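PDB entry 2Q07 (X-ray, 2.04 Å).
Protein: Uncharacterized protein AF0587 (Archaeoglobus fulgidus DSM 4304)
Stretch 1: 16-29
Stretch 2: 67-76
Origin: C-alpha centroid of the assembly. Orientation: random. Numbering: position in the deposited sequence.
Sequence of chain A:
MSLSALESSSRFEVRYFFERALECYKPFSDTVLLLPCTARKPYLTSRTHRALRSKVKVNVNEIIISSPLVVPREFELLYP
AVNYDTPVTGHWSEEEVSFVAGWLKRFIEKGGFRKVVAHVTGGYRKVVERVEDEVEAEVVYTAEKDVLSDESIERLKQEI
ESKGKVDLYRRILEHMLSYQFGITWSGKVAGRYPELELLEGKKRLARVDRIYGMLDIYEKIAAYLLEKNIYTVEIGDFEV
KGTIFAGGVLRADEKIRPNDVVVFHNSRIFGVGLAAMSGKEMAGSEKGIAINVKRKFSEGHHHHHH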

# COMPACT_ATOMS: atom_id res chain seq x y z
N TYR A 16 0.56 -13.01 -0.72
CA TYR A 16 1.64 -12.23 -0.12
C TYR A 16 1.16 -10.83 0.19
O TYR A 16 1.40 -10.30 1.28
CB TYR A 16 2.83 -12.14 -1.08
CG TYR A 16 3.93 -11.27 -0.53
CD1 TYR A 16 4.60 -11.62 0.64
CD2 TYR A 16 4.29 -10.07 -1.17
CE1 TYR A 16 5.59 -10.81 1.17
CE2 TYR A 16 5.29 -9.25 -0.65
CZ TYR A 16 5.93 -9.63 0.53
OH TYR A 16 6.92 -8.84 1.06
N PHE A 17 0.48 -10.22 -0.78
CA PHE A 17 -0.05 -8.88 -0.62
C PHE A 17 -0.95 -8.81 0.61
O PHE A 17 -0.79 -7.93 1.45
CB PHE A 17 -0.86 -8.49 -1.86
CG PHE A 17 -1.61 -7.20 -1.71
CD1 PHE A 17 -0.93 -5.98 -1.67
CD2 PHE A 17 -2.99 -7.19 -1.56
CE1 PHE A 17 -1.61 -4.78 -1.47
CE2 PHE A 17 -3.69 -6.00 -1.36
CZ PHE A 17 -3.00 -4.79 -1.32
N PHE A 18 -1.89 -9.74 0.69
CA PHE A 18 -2.84 -9.80 1.80
C PHE A 18 -2.17 -9.88 3.16
O PHE A 18 -2.50 -9.11 4.07
CB PHE A 18 -3.76 -11.01 1.63
CG PHE A 18 -4.98 -10.73 0.82
CD1 PHE A 18 -5.44 -11.66 -0.11
CD2 PHE A 18 -5.70 -9.55 1.00
CE1 PHE A 18 -6.59 -11.42 -0.85
CE2 PHE A 18 -6.85 -9.30 0.26
CZ PHE A 18 -7.30 -10.24 -0.67
N GLU A 19 -1.23 -10.80 3.29
CA GLU A 19 -0.54 -10.99 4.55
C GLU A 19 0.37 -9.84 4.95
O GLU A 19 0.40 -9.46 6.12
CB GLU A 19 0.24 -12.31 4.51
CG GLU A 19 -0.68 -13.54 4.59
CD GLU A 19 0.07 -14.86 4.63
OE1 GLU A 19 -0.52 -15.86 5.10
OE2 GLU A 19 1.24 -14.91 4.20
N ARG A 20 1.09 -9.29 3.99
CA ARG A 20 2.00 -8.19 4.27
C ARG A 20 1.24 -6.90 4.56
O ARG A 20 1.62 -6.14 5.46
CB ARG A 20 2.96 -7.99 3.10
CG ARG A 20 3.96 -6.86 3.29
CD ARG A 20 4.76 -7.03 4.56
NE ARG A 20 5.78 -6.00 4.68
CZ ARG A 20 6.66 -5.94 5.67
NH1 ARG A 20 6.65 -6.84 6.64
NH2 ARG A 20 7.56 -4.96 5.69
N ALA A 21 0.18 -6.65 3.81
CA ALA A 21 -0.61 -5.45 4.02
C ALA A 21 -1.27 -5.52 5.39
O ALA A 21 -1.35 -4.53 6.11
CB ALA A 21 -1.66 -5.28 2.92
N LEU A 22 -1.71 -6.71 5.77
CA LEU A 22 -2.36 -6.91 7.05
C LEU A 22 -1.43 -6.62 8.23
O LEU A 22 -1.86 -6.08 9.24
CB LEU A 22 -2.92 -8.33 7.17
CG LEU A 22 -3.77 -8.66 8.40
CD1 LEU A 22 -5.08 -7.88 8.37
CD2 LEU A 22 -4.05 -10.15 8.41
N GLU A 23 -0.16 -6.98 8.12
CA GLU A 23 0.73 -6.71 9.25
C GLU A 23 1.23 -5.26 9.28
O GLU A 23 1.67 -4.78 10.31
CB GLU A 23 1.91 -7.70 9.28
CG GLU A 23 2.86 -7.68 8.11
CD GLU A 23 4.00 -8.69 8.28
OE1 GLU A 23 4.76 -8.58 9.26
OE2 GLU A 23 4.13 -9.60 7.43
N CYS A 24 1.11 -4.56 8.15
CA CYS A 24 1.56 -3.17 8.07
C CYS A 24 0.42 -2.16 8.21
O CYS A 24 0.67 -0.96 8.31
CB CYS A 24 2.29 -2.93 6.74
SG CYS A 24 3.72 -4.02 6.47
N TYR A 25 -0.81 -2.66 8.23
CA TYR A 25 -2.00 -1.82 8.32
C TYR A 25 -2.16 -1.07 9.63
O TYR A 25 -2.33 -1.68 10.68
CB TYR A 25 -3.24 -2.69 8.07
CG TYR A 25 -4.53 -1.94 7.90
CD1 TYR A 25 -4.58 -0.72 7.22
CD2 TYR A 25 -5.73 -2.47 8.39
CE1 TYR A 25 -5.79 -0.04 7.04
CE2 TYR A 25 -6.93 -1.81 8.21
CZ TYR A 25 -6.96 -0.60 7.53
OH TYR A 25 -8.16 0.05 7.36
N LYS A 26 -2.11 0.26 9.59
CA LYS A 26 -2.28 1.05 10.81
C LYS A 26 -3.28 2.18 10.63
O LYS A 26 -2.96 3.24 10.10
CB LYS A 26 -0.93 1.60 11.29
CG LYS A 26 0.15 0.53 11.42
CD LYS A 26 1.41 1.07 12.07
CE LYS A 26 2.55 0.07 11.96
NZ LYS A 26 2.94 -0.19 10.53
N PRO A 27 -4.52 1.97 11.10
CA PRO A 27 -5.61 2.95 11.01
C PRO A 27 -5.32 4.25 11.77
O PRO A 27 -4.46 4.29 12.66
CB PRO A 27 -6.80 2.20 11.61
CG PRO A 27 -6.50 0.77 11.29
CD PRO A 27 -5.02 0.68 11.61
N PHE A 28 -6.05 5.30 11.42
CA PHE A 28 -5.91 6.59 12.09
C PHE A 28 -7.29 7.00 12.62
O PHE A 28 -7.44 8.07 13.22
CB PHE A 28 -5.38 7.64 11.12
CG PHE A 28 -6.25 7.84 9.91
CD1 PHE A 28 -7.40 8.64 9.98
CD2 PHE A 28 -5.92 7.25 8.69
CE1 PHE A 28 -8.20 8.84 8.86
CE2 PHE A 28 -6.72 7.44 7.56
CZ PHE A 28 -7.86 8.24 7.64
N SER A 29 -8.27 6.13 12.42
CA SER A 29 -9.65 6.40 12.84
C SER A 29 -10.28 5.17 13.49
O SER A 29 -9.80 4.05 13.31
CB SER A 29 -10.48 6.80 11.61
OG SER A 29 -11.87 6.91 11.90
N SER A 67 -12.55 -7.97 -5.99
CA SER A 67 -12.42 -9.42 -6.09
C SER A 67 -11.26 -9.78 -7.02
O SER A 67 -11.21 -9.34 -8.16
CB SER A 67 -13.71 -10.05 -6.62
OG SER A 67 -13.58 -11.46 -6.69
N PRO A 68 -10.31 -10.60 -6.53
CA PRO A 68 -10.29 -11.20 -5.19
C PRO A 68 -9.73 -10.27 -4.11
O PRO A 68 -9.75 -10.61 -2.93
CB PRO A 68 -9.38 -12.42 -5.37
CG PRO A 68 -8.99 -12.43 -6.85
CD PRO A 68 -9.14 -11.02 -7.30
N LEU A 69 -9.25 -9.11 -4.52
CA LEU A 69 -8.64 -8.19 -3.58
C LEU A 69 -9.50 -7.26 -2.74
O LEU A 69 -10.45 -6.63 -3.22
CB LEU A 69 -7.57 -7.34 -4.29
CG LEU A 69 -6.31 -8.07 -4.77
CD1 LEU A 69 -5.41 -7.07 -5.48
CD2 LEU A 69 -5.57 -8.69 -3.58
N VAL A 70 -9.15 -7.20 -1.46
CA VAL A 70 -9.76 -6.33 -0.49
C VAL A 70 -8.61 -5.35 -0.30
O VAL A 70 -7.49 -5.78 0.02
CB VAL A 70 -10.02 -7.05 0.83
CG1 VAL A 70 -10.46 -6.05 1.88
CG2 VAL A 70 -11.06 -8.16 0.63
N VAL A 71 -8.85 -4.06 -0.48
CA VAL A 71 -7.77 -3.09 -0.41
C VAL A 71 -7.91 -1.85 0.47
O VAL A 71 -8.72 -0.97 0.19
CB VAL A 71 -7.44 -2.56 -1.83
CG1 VAL A 71 -6.23 -1.64 -1.79
CG2 VAL A 71 -7.20 -3.73 -2.78
N PRO A 72 -7.12 -1.77 1.55
CA PRO A 72 -7.22 -0.58 2.39
C PRO A 72 -6.72 0.55 1.48
O PRO A 72 -5.77 0.37 0.71
CB PRO A 72 -6.24 -0.88 3.53
CG PRO A 72 -6.38 -2.37 3.68
CD PRO A 72 -6.38 -2.84 2.24
N ARG A 73 -7.36 1.71 1.56
CA ARG A 73 -6.97 2.84 0.73
C ARG A 73 -5.46 3.12 0.74
O ARG A 73 -4.90 3.56 -0.27
CB ARG A 73 -7.73 4.08 1.17
CG ARG A 73 -7.26 5.37 0.50
CD ARG A 73 -8.42 6.08 -0.17
NE ARG A 73 -8.73 5.47 -1.45
CZ ARG A 73 -9.93 5.49 -2.02
NH1 ARG A 73 -10.96 6.08 -1.42
NH2 ARG A 73 -10.09 4.93 -3.21
N GLU A 74 -4.80 2.83 1.86
CA GLU A 74 -3.37 3.07 2.01
C GLU A 74 -2.47 2.23 1.11
O GLU A 74 -1.30 2.56 0.92
CB GLU A 74 -2.94 2.87 3.46
CG GLU A 74 -3.54 3.87 4.45
CD GLU A 74 -5.00 3.59 4.80
OE1 GLU A 74 -5.58 2.59 4.33
OE2 GLU A 74 -5.56 4.39 5.57
N PHE A 75 -3.00 1.13 0.58
CA PHE A 75 -2.21 0.26 -0.28
C PHE A 75 -2.68 0.31 -1.72
O PHE A 75 -2.21 -0.47 -2.55
CB PHE A 75 -2.28 -1.18 0.23
CG PHE A 75 -1.87 -1.37 1.67
CD1 PHE A 75 -2.82 -1.67 2.64
CD2 PHE A 75 -0.53 -1.25 2.05
CE1 PHE A 75 -2.44 -1.86 3.97
CE2 PHE A 75 -0.14 -1.43 3.38
CZ PHE A 75 -1.10 -1.74 4.35
N GLU A 76 -3.59 1.22 -2.05
CA GLU A 76 -4.13 1.26 -3.41
C GLU A 76 -3.15 1.64 -4.52
O GLU A 76 -3.52 1.64 -5.69
CB GLU A 76 -5.38 2.15 -3.45
CG GLU A 76 -5.14 3.59 -3.83
CD GLU A 76 -6.44 4.32 -4.17
OE1 GLU A 76 -6.37 5.35 -4.86
OE2 GLU A 76 -7.53 3.86 -3.75
O HOH W 1 -8.05 2.12 5.65
O HOH W 2 -4.07 4.69 7.79

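How do the two backbones lie against each other? Residues 16-24 form a helix, and the other stretch carries a short strand through Val-71 and Pro-72, followed by a 3-10 segment from Arg-73 to Phe-75. The helix and strand axes run in roughly the same direction, at 30°, and come no closer than 10.0 Å. That spacing leaves room for side chains between them, and no direct hydrogen bond crosses the contact. The nearest backbone pair among the register points is Ala-21 and Phe-75, whose CA atoms are 7.3 Å apart.

What does Phe-75 meet on the helix? Phe-75 is the residue most covered by the other stretch, and its CA-to-CB bond points toward the first stretch. The Ala-21 methyl sits over one ring face, with CB 3.7 Å from the Phe-75 ring centroid and 14° off the normal, a CH-pi contact. Phe-75 CZ also lies 3.3 Å from Ala-21 O. The ring edge meets the backbone where the helix finishes, with Phe-75 CZ 4.0 Å from Tyr-25 N and 4.2 Å from Cys-24 C. A weak hydrogen bond runs from Tyr-25 N to Ala-21 O at 2.9 Å, and the ring packs beside this last turn as Tyr-25 leaves helical geometry.

How do Phe-17 and Phe-18 share the start of the second stretch? Both reach the Leu-69 methyl CD2, which lies 3.6 Å from Phe-17 CD2 and 3.7 Å from Phe-18 CZ. The methyl stands over one face of the Phe-18 ring in a CH-pi contact, while the edge of that ring approaches the backbone, with Phe-18 CZ 3.4 Å from Pro-68 O. Phe-17 points toward the second stretch and also extends to Phe-75, its CZ 4.0 Å from Phe-75 CB, which links the two apolar clusters.

Where do polar groups enter? They gather beyond the helix, around Glu-74. Tyr-25 lays one ring face against Pro-72, whose CG is 4.2 Å from the Tyr-25 ring centroid, and its hydroxyl reaches a water: Tyr-25 OH is 2.7 Å from the O of water 1, which is 2.8 Å from Glu-74 OE1. The O of water 2 is 2.7 Å from Glu-74 OE2 and 2.9 Å from Lys-26 O. The two waters bridge these atoms and so supply the polar links that the stretches do not make directly, while the Phe-28 ring turns its edge to the same carboxylate, with CE2 3.8 Å from Glu-74 OE2.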